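Local structure of fat acid-binding protein (Eubacterium ventriosum, 3NYI) at residues S72-F77 with I104-L109; F85-F90 with A117-I122; F165-S170 with N218-V223; L191-V196 with G207-N212. The protein binds stearic acid and probably serves as a fatty-acid-binding protein of the DegV family. All blocks are in the same frame, centred on the assembly; numbering follows the deposited sequence.

Contact 1 of 4, residues S72-F77 with I104-L109; sequences SYADVF and INAKSL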
# COMPACT_ATOMS: atom_id res chain seq x y z
N SER A 72 5.80 -8.06 -17.72
CA SER A 72 4.71 -8.50 -16.85
C SER A 72 3.47 -7.60 -16.93
O SER A 72 2.34 -8.08 -17.05
CB SER A 72 5.17 -8.57 -15.39
OG SER A 72 6.07 -9.64 -15.21
N TYR A 73 3.70 -6.30 -16.84
CA TYR A 73 2.63 -5.34 -17.07
C TYR A 73 2.09 -5.47 -18.50
O TYR A 73 0.89 -5.51 -18.72
CB TYR A 73 3.15 -3.93 -16.88
CG TYR A 73 3.18 -3.44 -15.44
CD1 TYR A 73 4.39 -3.15 -14.81
CD2 TYR A 73 2.01 -3.24 -14.73
CE1 TYR A 73 4.43 -2.68 -13.50
CE2 TYR A 73 2.03 -2.78 -13.42
CZ TYR A 73 3.24 -2.49 -12.81
OH TYR A 73 3.25 -2.03 -11.51
N ALA A 74 3.00 -5.52 -19.47
CA ALA A 74 2.61 -5.50 -20.88
C ALA A 74 1.68 -6.66 -21.24
O ALA A 74 0.70 -6.47 -21.95
CB ALA A 74 3.85 -5.51 -21.79
N ASP A 75 2.00 -7.86 -20.77
CA ASP A 75 1.16 -9.02 -21.04
C ASP A 75 -0.26 -8.86 -20.46
O ASP A 75 -1.25 -9.26 -21.07
CB ASP A 75 1.82 -10.31 -20.53
CG ASP A 75 3.07 -10.69 -21.34
OD1 ASP A 75 3.30 -10.15 -22.44
OD2 ASP A 75 3.83 -11.56 -20.86
N VAL A 76 -0.37 -8.27 -19.27
CA VAL A 76 -1.68 -7.99 -18.70
C VAL A 76 -2.42 -6.93 -19.52
O VAL A 76 -3.57 -7.13 -19.93
CB VAL A 76 -1.57 -7.57 -17.22
CG1 VAL A 76 -2.93 -7.11 -16.68
CG2 VAL A 76 -1.02 -8.73 -16.40
N PHE A 77 -1.75 -5.80 -19.79
CA PHE A 77 -2.38 -4.75 -20.58
C PHE A 77 -2.85 -5.29 -21.93
O PHE A 77 -3.97 -5.02 -22.37
CB PHE A 77 -1.43 -3.57 -20.83
CG PHE A 77 -1.00 -2.84 -19.57
CD1 PHE A 77 -1.61 -3.09 -18.35
CD2 PHE A 77 0.02 -1.90 -19.62
CE1 PHE A 77 -1.20 -2.41 -17.20
CE2 PHE A 77 0.44 -1.23 -18.49
CZ PHE A 77 -0.18 -1.48 -17.27
N ILE A 104 4.54 2.41 -17.29
CA ILE A 104 4.53 3.40 -18.36
C ILE A 104 5.20 2.82 -19.60
O ILE A 104 4.68 2.92 -20.72
CB ILE A 104 5.28 4.69 -17.95
CG1 ILE A 104 4.48 5.46 -16.89
CG2 ILE A 104 5.46 5.59 -19.17
CD1 ILE A 104 3.11 5.87 -17.36
N ASN A 105 6.37 2.21 -19.41
CA ASN A 105 7.03 1.56 -20.55
C ASN A 105 6.18 0.45 -21.15
O ASN A 105 6.18 0.26 -22.36
CB ASN A 105 8.42 1.06 -20.18
CG ASN A 105 9.47 2.16 -20.23
OD1 ASN A 105 9.19 3.31 -19.89
ND2 ASN A 105 10.68 1.82 -20.67
N ALA A 106 5.43 -0.25 -20.31
CA ALA A 106 4.59 -1.35 -20.80
C ALA A 106 3.40 -0.84 -21.60
O ALA A 106 3.03 -1.43 -22.63
CB ALA A 106 4.12 -2.22 -19.64
N LYS A 107 2.80 0.26 -21.14
CA LYS A 107 1.74 0.91 -21.91
C LYS A 107 2.24 1.26 -23.32
O LYS A 107 1.56 1.00 -24.32
CB LYS A 107 1.23 2.16 -21.18
CG LYS A 107 0.41 3.08 -22.07
CD LYS A 107 -0.11 4.26 -21.28
CE LYS A 107 -0.84 5.25 -22.18
NZ LYS A 107 -1.49 6.32 -21.36
N SER A 108 3.44 1.83 -23.39
CA SER A 108 4.02 2.21 -24.69
C SER A 108 4.24 0.99 -25.58
O SER A 108 3.92 1.02 -26.76
CB SER A 108 5.33 2.97 -24.51
OG SER A 108 5.08 4.25 -23.97
N LEU A 109 4.78 -0.08 -25.00
CA LEU A 109 4.96 -1.34 -25.72
C LEU A 109 3.65 -1.81 -26.37
O LEU A 109 3.62 -2.19 -27.54
CB LEU A 109 5.46 -2.42 -24.77
CG LEU A 109 6.76 -3.14 -25.07
CD1 LEU A 109 7.93 -2.25 -24.72
CD2 LEU A 109 6.81 -4.44 -24.29
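The methyl group of Ala106 is the bump of this contact, and Tyr73, Ala74 and Phe77 shape the hollow that takes it. Ala106 CB comes within 3.4 Å of Tyr73 CB, at the root of that side chain, and 3.5 Å from Ala74 N, so it presses against the backbone of helix 70-81 itself. Ala74 CB lies beside it, and Phe77 CE2 bounds the hollow one turn on, 4.0 Å from Ala106 CB. With alanines at the point of nearest approach, Ala74 CA and Ala106 CA come to 4.6 Å, and the segment axes pass 8.2 Å apart at 47°. Both helices belong to the alpha/beta half of the DegV fold that carries the parallel strands 6-10, 87-91 and 119-123, and they lie on the same face of that sheet. Helix 70-81 leads into strand 87-91, and helix 99-113 connects this strand to 119-123. With CG anti to its carbonyl carbon (chi1 -63°), Phe77 leans toward helix 99-113 and turns a ring edge to Lys107 N, nearly in plane, with CD2 3.8 Å from that nitrogen, while Tyr73 O of its own helix lies over one face toward the rim. A second, shallower meeting is made by Leu109, whose CD2 rests against Ala74 CB at 4.0 Å. The phenol of Tyr73 leaves the interface and hydrogen-bonds through OH to Ser99 OG at the start of helix 99-113. Lys107, fully extended, likewise runs off to the sheet, where NZ hydrogen-bonds to Ile119 O.

Contact 2 of 4, residues F85-F90 with A117-I122; sequences FPVVCF and ANICVI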
# COMPACT_ATOMS: atom_id res chain seq x y z
N PHE A 85 -11.20 -3.90 -23.76
CA PHE A 85 -11.35 -3.30 -22.43
C PHE A 85 -10.40 -2.12 -22.23
O PHE A 85 -9.20 -2.23 -22.52
CB PHE A 85 -11.03 -4.33 -21.34
CG PHE A 85 -12.14 -5.30 -21.06
CD1 PHE A 85 -13.29 -4.90 -20.40
CD2 PHE A 85 -12.00 -6.64 -21.41
CE1 PHE A 85 -14.31 -5.80 -20.12
CE2 PHE A 85 -13.01 -7.55 -21.13
CZ PHE A 85 -14.17 -7.12 -20.48
N PRO A 86 -10.93 -1.00 -21.72
CA PRO A 86 -10.06 0.09 -21.27
C PRO A 86 -9.39 -0.36 -19.97
O PRO A 86 -9.99 -1.11 -19.21
CB PRO A 86 -11.05 1.24 -20.97
CG PRO A 86 -12.36 0.80 -21.51
CD PRO A 86 -12.35 -0.69 -21.53
N VAL A 87 -8.17 0.09 -19.72
CA VAL A 87 -7.42 -0.38 -18.56
C VAL A 87 -7.03 0.78 -17.65
O VAL A 87 -6.59 1.83 -18.12
CB VAL A 87 -6.12 -1.11 -19.00
CG1 VAL A 87 -5.23 -1.39 -17.79
CG2 VAL A 87 -6.45 -2.39 -19.74
N VAL A 88 -7.20 0.60 -16.34
CA VAL A 88 -6.67 1.56 -15.39
C VAL A 88 -5.75 0.86 -14.41
O VAL A 88 -6.15 -0.09 -13.74
CB VAL A 88 -7.80 2.25 -14.57
CG1 VAL A 88 -7.20 3.34 -13.73
CG2 VAL A 88 -8.85 2.82 -15.51
N CYS A 89 -4.51 1.33 -14.32
CA CYS A 89 -3.49 0.63 -13.56
C CYS A 89 -2.88 1.50 -12.45
O CYS A 89 -2.32 2.56 -12.74
CB CYS A 89 -2.40 0.15 -14.52
SG CYS A 89 -1.03 -0.70 -13.73
N PHE A 90 -2.97 1.03 -11.20
CA PHE A 90 -2.39 1.75 -10.05
C PHE A 90 -1.07 1.12 -9.61
O PHE A 90 -0.93 -0.09 -9.57
CB PHE A 90 -3.34 1.71 -8.85
CG PHE A 90 -4.63 2.40 -9.07
CD1 PHE A 90 -4.81 3.71 -8.62
CD2 PHE A 90 -5.68 1.76 -9.73
CE1 PHE A 90 -6.02 4.36 -8.82
CE2 PHE A 90 -6.89 2.41 -9.93
CZ PHE A 90 -7.06 3.71 -9.48
N ALA A 117 -5.75 1.54 -28.19
CA ALA A 117 -5.98 0.98 -26.87
C ALA A 117 -6.09 2.07 -25.82
O ALA A 117 -5.41 3.09 -25.91
CB ALA A 117 -4.87 0.02 -26.50
N ASN A 118 -6.95 1.87 -24.82
CA ASN A 118 -7.07 2.82 -23.73
C ASN A 118 -6.45 2.31 -22.43
O ASN A 118 -7.02 1.45 -21.76
CB ASN A 118 -8.52 3.23 -23.49
CG ASN A 118 -8.66 4.25 -22.37
OD1 ASN A 118 -8.82 5.44 -22.62
ND2 ASN A 118 -8.59 3.78 -21.12
N ILE A 119 -5.29 2.83 -22.08
CA ILE A 119 -4.56 2.41 -20.89
C ILE A 119 -4.18 3.65 -20.10
O ILE A 119 -3.48 4.52 -20.60
CB ILE A 119 -3.28 1.64 -21.26
CG1 ILE A 119 -3.60 0.43 -22.12
CG2 ILE A 119 -2.52 1.22 -20.00
CD1 ILE A 119 -2.35 -0.30 -22.62
N CYS A 120 -4.65 3.72 -18.86
CA CYS A 120 -4.33 4.82 -17.96
C CYS A 120 -3.47 4.30 -16.79
O CYS A 120 -3.88 3.41 -16.06
CB CYS A 120 -5.62 5.46 -17.43
SG CYS A 120 -5.32 6.67 -16.13
N VAL A 121 -2.26 4.84 -16.64
CA VAL A 121 -1.36 4.38 -15.58
C VAL A 121 -1.30 5.47 -14.52
O VAL A 121 -1.05 6.63 -14.83
CB VAL A 121 0.07 4.07 -16.11
CG1 VAL A 121 1.01 3.69 -14.96
CG2 VAL A 121 0.01 2.96 -17.15
N ILE A 122 -1.56 5.08 -13.27
CA ILE A 122 -1.60 6.03 -12.18
C ILE A 122 -0.56 5.74 -11.10
O ILE A 122 -0.55 4.65 -10.51
CB ILE A 122 -3.00 6.04 -11.51
CG1 ILE A 122 -4.08 6.45 -12.52
CG2 ILE A 122 -2.99 6.93 -10.26
CD1 ILE A 122 -5.48 6.15 -12.04
O HOH W 1 -8.41 -0.64 -24.69
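Val87 and Cys89 hold the neighbouring strand through both their N-H and their C=O groups. Val87 N donates to Asn118 O at 2.7 Å, and Val87 O accepts from Cys120 N at 2.8 Å. Two residues on, Cys89 N repeats the bond to Cys120 O, and Cys89 O takes Ile122 N at 2.7 Å, nearly straight at 170°. On the N-terminal side of the first bond a water continues the pattern, donating to Phe85 O and accepting from Asn118 N. This is the regular parallel pairing of two sheet neighbours, strands 87-91 and 119-123, joined by helix 99-113 into a beta-alpha-beta unit. On the far edge of the first strand, backbone bonds from Val88 and Phe90 reach strand 6-10. The strands' alternate faces are clothed by different helices: Cys89 and Val121 meet helices 70-81 and 99-113, whereas Val88, Cys120 and Ile122 meet helix 148-161. On the latter face Ile122 CD1 touches Val88 CG1 at 3.7 Å and makes an off-centre CH-pi contact to the Phe90 ring, 4.2 Å from its centroid. The Phe90 and Ile122 side chains run side by side in the same direction, and Phe138 adds a T-shaped (edge-to-face) stack to that ring. At the N-terminal end of the pairing the amide of Asn118 lies against Pro86, its ND2, buried here without a polar partner, 3.5 Å from Pro86 CB.

Contact 3 of 4, residues F165-S170 with N218-V223; sequences FFTVGS and NSVLQV. With STE (stearic acid), chain C.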
# COMPACT_ATOMS: atom_id res chain seq x y z
N PHE A 165 -0.68 5.91 9.25
CA PHE A 165 -0.06 6.16 10.54
C PHE A 165 0.36 4.81 11.10
O PHE A 165 -0.47 3.92 11.26
CB PHE A 165 -1.09 6.81 11.48
CG PHE A 165 -1.65 8.09 10.96
CD1 PHE A 165 -0.89 9.25 11.02
CD2 PHE A 165 -2.91 8.15 10.38
CE1 PHE A 165 -1.39 10.47 10.53
CE2 PHE A 165 -3.42 9.34 9.88
CZ PHE A 165 -2.65 10.51 9.96
N PHE A 166 1.64 4.63 11.37
CA PHE A 166 2.10 3.29 11.73
C PHE A 166 3.38 3.27 12.51
O PHE A 166 4.05 4.30 12.67
CB PHE A 166 2.22 2.40 10.48
CG PHE A 166 3.32 2.79 9.52
CD1 PHE A 166 4.46 1.99 9.39
CD2 PHE A 166 3.19 3.92 8.70
CE1 PHE A 166 5.48 2.31 8.49
CE2 PHE A 166 4.21 4.25 7.79
CZ PHE A 166 5.35 3.43 7.68
N THR A 167 3.71 2.08 13.01
CA THR A 167 4.99 1.88 13.66
C THR A 167 5.61 0.56 13.18
O THR A 167 4.94 -0.23 12.51
CB THR A 167 4.86 1.93 15.20
OG1 THR A 167 6.16 2.02 15.80
CG2 THR A 167 4.12 0.69 15.73
N VAL A 168 6.88 0.35 13.49
CA VAL A 168 7.59 -0.86 13.07
C VAL A 168 8.46 -1.36 14.22
O VAL A 168 8.55 -0.70 15.25
CB VAL A 168 8.46 -0.58 11.85
CG1 VAL A 168 7.57 -0.21 10.64
CG2 VAL A 168 9.47 0.54 12.15
N GLY A 169 9.08 -2.53 14.07
CA GLY A 169 9.83 -3.12 15.17
C GLY A 169 11.25 -2.60 15.35
O GLY A 169 11.85 -2.77 16.41
N SER A 170 11.79 -1.96 14.32
CA SER A 170 13.16 -1.47 14.33
C SER A 170 13.36 -0.63 13.09
O SER A 170 12.49 -0.60 12.22
CB SER A 170 14.15 -2.65 14.29
OG SER A 170 14.09 -3.32 13.04
N ASN A 218 -0.25 3.35 20.87
CA ASN A 218 -1.09 4.44 21.37
C ASN A 218 -0.72 5.77 20.73
O ASN A 218 -1.59 6.59 20.46
CB ASN A 218 -1.03 4.52 22.90
CG ASN A 218 -1.79 3.39 23.56
OD1 ASN A 218 -2.76 2.87 23.01
ND2 ASN A 218 -1.36 3.01 24.75
N SER A 219 0.56 5.98 20.46
CA SER A 219 0.99 7.22 19.81
C SER A 219 0.53 7.27 18.37
O SER A 219 0.14 8.33 17.89
CB SER A 219 2.51 7.38 19.87
OG SER A 219 2.95 7.48 21.21
N VAL A 220 0.61 6.13 17.67
CA VAL A 220 0.05 6.03 16.32
C VAL A 220 -1.40 6.53 16.32
O VAL A 220 -1.78 7.34 15.47
CB VAL A 220 0.12 4.60 15.75
CG1 VAL A 220 -0.78 4.46 14.51
CG2 VAL A 220 1.56 4.23 15.39
N LEU A 221 -2.20 6.04 17.27
CA LEU A 221 -3.61 6.41 17.35
C LEU A 221 -3.79 7.90 17.64
O LEU A 221 -4.69 8.55 17.10
CB LEU A 221 -4.34 5.60 18.42
CG LEU A 221 -4.65 4.13 18.10
CD1 LEU A 221 -5.16 3.41 19.32
CD2 LEU A 221 -5.65 4.04 16.96
N GLN A 222 -2.94 8.46 18.49
CA GLN A 222 -3.08 9.87 18.82
C GLN A 222 -2.73 10.75 17.62
O GLN A 222 -3.39 11.77 17.38
CB GLN A 222 -2.26 10.24 20.06
CG GLN A 222 -2.89 9.74 21.33
CD GLN A 222 -4.36 10.12 21.44
OE1 GLN A 222 -4.72 11.30 21.39
NE2 GLN A 222 -5.22 9.12 21.59
N VAL A 223 -1.72 10.36 16.85
CA VAL A 223 -1.39 11.11 15.65
C VAL A 223 -2.52 11.03 14.60
O VAL A 223 -2.85 12.01 13.93
CB VAL A 223 -0.07 10.61 15.01
CG1 VAL A 223 0.13 11.27 13.68
CG2 VAL A 223 1.10 10.93 15.93
C1 STE C . 10.87 -2.31 -5.42
O1 STE C . 10.78 -1.64 -6.41
O2 STE C . 11.86 -2.96 -5.24
C2 STE C . 9.81 -2.17 -4.30
C3 STE C . 10.34 -1.24 -3.18
C4 STE C . 9.32 -1.19 -2.01
C5 STE C . 9.69 -0.08 -1.00
C6 STE C . 8.69 -0.10 0.18
C7 STE C . 9.09 0.93 1.27
C8 STE C . 7.97 0.97 2.34
C9 STE C . 8.31 1.96 3.47
C10 STE C . 7.20 1.89 4.55
C11 STE C . 5.98 2.66 4.04
C12 STE C . 4.63 1.90 4.13
C13 STE C . 4.58 0.79 5.19
C14 STE C . 3.23 0.97 5.95
C15 STE C . 2.87 -0.29 6.76
C16 STE C . 1.75 0.07 7.77
C17 STE C . 0.37 -0.09 7.09
C18 STE C . -0.77 0.10 8.12
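Phe165 and Thr167 face Val220 and Val223 where helix 213-231 packs against strand 163-167 of the second, mixed beta sheet of this DegV-family protein, the two running nearly antiparallel at 166°. Between the two segments the contact is van der Waals, with no hydrogen bond across. Val220 lays both methyls against the helix-facing side of the strand backbone: CG1 sits 3.3 Å from Phe165 O, and CG2 3.5 Å from Phe166 C. Val223 CG1 meets the Phe165 ring obliquely, 3.5 Å from CD1. Thr167 adds CB against Val220 CG2, while its OG1 bonds to Pro195 O on the adjacent strand. The lipid contact lies on the other side of the strand, where Phe166 points away from the helix. Its CG stands between backbone N and carbonyl carbon (chi1 68°), and the ring meets the tail of the stearic acid, whose carboxylate is bound far off by Ser97 and Thr65. An alanine in place of Phe166 would probably leave the far part of the acyl chain without its flat aromatic support and free to shift. The contact is face-on: stearic acid C14 lies 3.5 Å above the ring plane, over its centre, and C16 lies 3.6 Å from Phe166 CG.

Contact 4 of 4, residues L191-V196 with G207-N212; sequences LGVKPV and GGIGRN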
# COMPACT_ATOMS: atom_id res chain seq x y z
N LEU A 191 19.72 3.79 20.53
CA LEU A 191 19.44 2.41 20.88
C LEU A 191 18.07 2.25 21.56
O LEU A 191 17.76 2.95 22.53
CB LEU A 191 20.55 1.86 21.80
CG LEU A 191 20.33 0.47 22.39
CD1 LEU A 191 20.30 -0.56 21.27
CD2 LEU A 191 21.42 0.12 23.41
N GLY A 192 17.27 1.33 21.04
CA GLY A 192 15.99 1.01 21.63
C GLY A 192 14.79 1.77 21.06
O GLY A 192 13.65 1.40 21.31
N VAL A 193 15.05 2.82 20.28
CA VAL A 193 13.97 3.67 19.80
C VAL A 193 13.32 3.14 18.52
O VAL A 193 13.98 2.57 17.66
CB VAL A 193 14.43 5.13 19.60
CG1 VAL A 193 13.25 6.02 19.23
CG2 VAL A 193 15.11 5.65 20.86
N LYS A 194 12.00 3.30 18.44
CA LYS A 194 11.25 3.03 17.21
C LYS A 194 10.46 4.28 16.85
O LYS A 194 10.06 5.06 17.72
CB LYS A 194 10.30 1.84 17.36
CG LYS A 194 10.98 0.51 17.70
CD LYS A 194 11.15 0.39 19.20
CE LYS A 194 11.67 -0.98 19.62
NZ LYS A 194 11.86 -1.02 21.10
N PRO A 195 10.24 4.48 15.55
CA PRO A 195 9.51 5.64 15.04
C PRO A 195 8.01 5.42 14.97
O PRO A 195 7.53 4.29 14.79
CB PRO A 195 10.05 5.79 13.62
CG PRO A 195 10.35 4.35 13.20
CD PRO A 195 10.86 3.68 14.47
N VAL A 196 7.26 6.50 15.15
CA VAL A 196 5.89 6.55 14.67
C VAL A 196 6.05 7.23 13.33
O VAL A 196 6.66 8.30 13.23
CB VAL A 196 5.01 7.43 15.57
CG1 VAL A 196 3.63 7.60 14.93
CG2 VAL A 196 4.90 6.83 16.97
N GLY A 207 6.58 10.95 12.69
CA GLY A 207 5.47 11.53 13.44
C GLY A 207 5.60 11.43 14.95
O GLY A 207 4.72 11.88 15.68
N GLY A 208 6.68 10.82 15.44
CA GLY A 208 6.88 10.62 16.87
C GLY A 208 7.89 9.50 17.11
O GLY A 208 8.38 8.90 16.16
N ILE A 209 8.23 9.25 18.37
CA ILE A 209 9.13 8.14 18.72
C ILE A 209 8.69 7.46 20.02
O ILE A 209 7.82 7.96 20.73
CB ILE A 209 10.62 8.56 18.89
CG1 ILE A 209 10.81 9.40 20.15
CG2 ILE A 209 11.16 9.25 17.65
CD1 ILE A 209 10.12 10.74 20.11
N GLY A 210 9.31 6.33 20.33
CA GLY A 210 9.03 5.62 21.57
C GLY A 210 9.82 4.33 21.65
O GLY A 210 10.64 4.05 20.77
N ARG A 211 9.55 3.53 22.68
CA ARG A 211 10.34 2.32 22.94
C ARG A 211 9.46 1.10 23.16
O ARG A 211 9.80 -0.01 22.76
CB ARG A 211 11.24 2.52 24.16
CG ARG A 211 12.31 3.58 23.97
CD ARG A 211 13.07 3.82 25.26
NE ARG A 211 14.05 4.89 25.11
CZ ARG A 211 15.24 4.74 24.54
NH1 ARG A 211 15.61 3.55 24.07
NH2 ARG A 211 16.07 5.78 24.45
N ASN A 212 8.33 1.31 23.82
CA ASN A 212 7.43 0.22 24.16
C ASN A 212 6.38 0.02 23.06
O ASN A 212 5.75 0.98 22.62
CB ASN A 212 6.75 0.52 25.50
CG ASN A 212 5.70 -0.50 25.87
OD1 ASN A 212 4.51 -0.29 25.61
ND2 ASN A 212 6.12 -1.60 26.48
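Lys194 NZ is gripped by two carbonyl oxygens, Arg211 O across the contact at 2.8 Å and Gly192 O in its own segment at 3.0 Å. The Arg211 oxygen offers a lone pair in its carbonyl plane. A bend at chi2 (86°) turns Lys194 CD back toward Arg211 O. Between the strands of this antiparallel beta hairpin, 194-200 and 203-210, Lys194 also pairs through its backbone with Gly210, its N bonding to Gly210 O at 2.8 Å. Further on, Gly207 and Gly208 both face Val196 in a classic beta bulge, with Gly207 N reaching Val196 O at 2.7 Å. Arg211, just beyond the end of strand 203-210, donates from NH1 to an in-plane lone pair of Leu191 O at 2.7 Å, and Val193 CG2 lies 3.5 Å above one guanidinium face, toward the rim. Gly192 CA lies 3.5 Å from Arg211 NH1, where a side chain would run into the guanidinium. An alanine in place of Lys194 would probably leave the carbonyls of Gly192 and Arg211 without the ammonium that ties them together. Both cationic side chains thus bind backbone carbonyls across the contact, and with Lys194 NZ 6.6 Å from Arg211 NH1 those dipoles would be expected to ease their mutual repulsion.

From the N terminus, helix 70-81 opens contact 1 and strand 87-91 opens contact 2. Helix 99-113 then closes contact 1 before strand 119-123 closes contact 2, so the two loops cross. They also meet in space, with Phe77 CZ 3.7 Å from Cys89 SG, where the helix pair sits on the first sheet. Strand 163-167 next opens contact 3. Within that loop the hairpin of contact 4 opens and closes, and helix 213-231 follows to complete contact 3. Strands 163-167 and 194-200 are neighbours in the second sheet. Contacts 1 and 2 lie on the opposite side of the chain's centre from contacts 3 and 4, with 35 to 41 Å between contact centres.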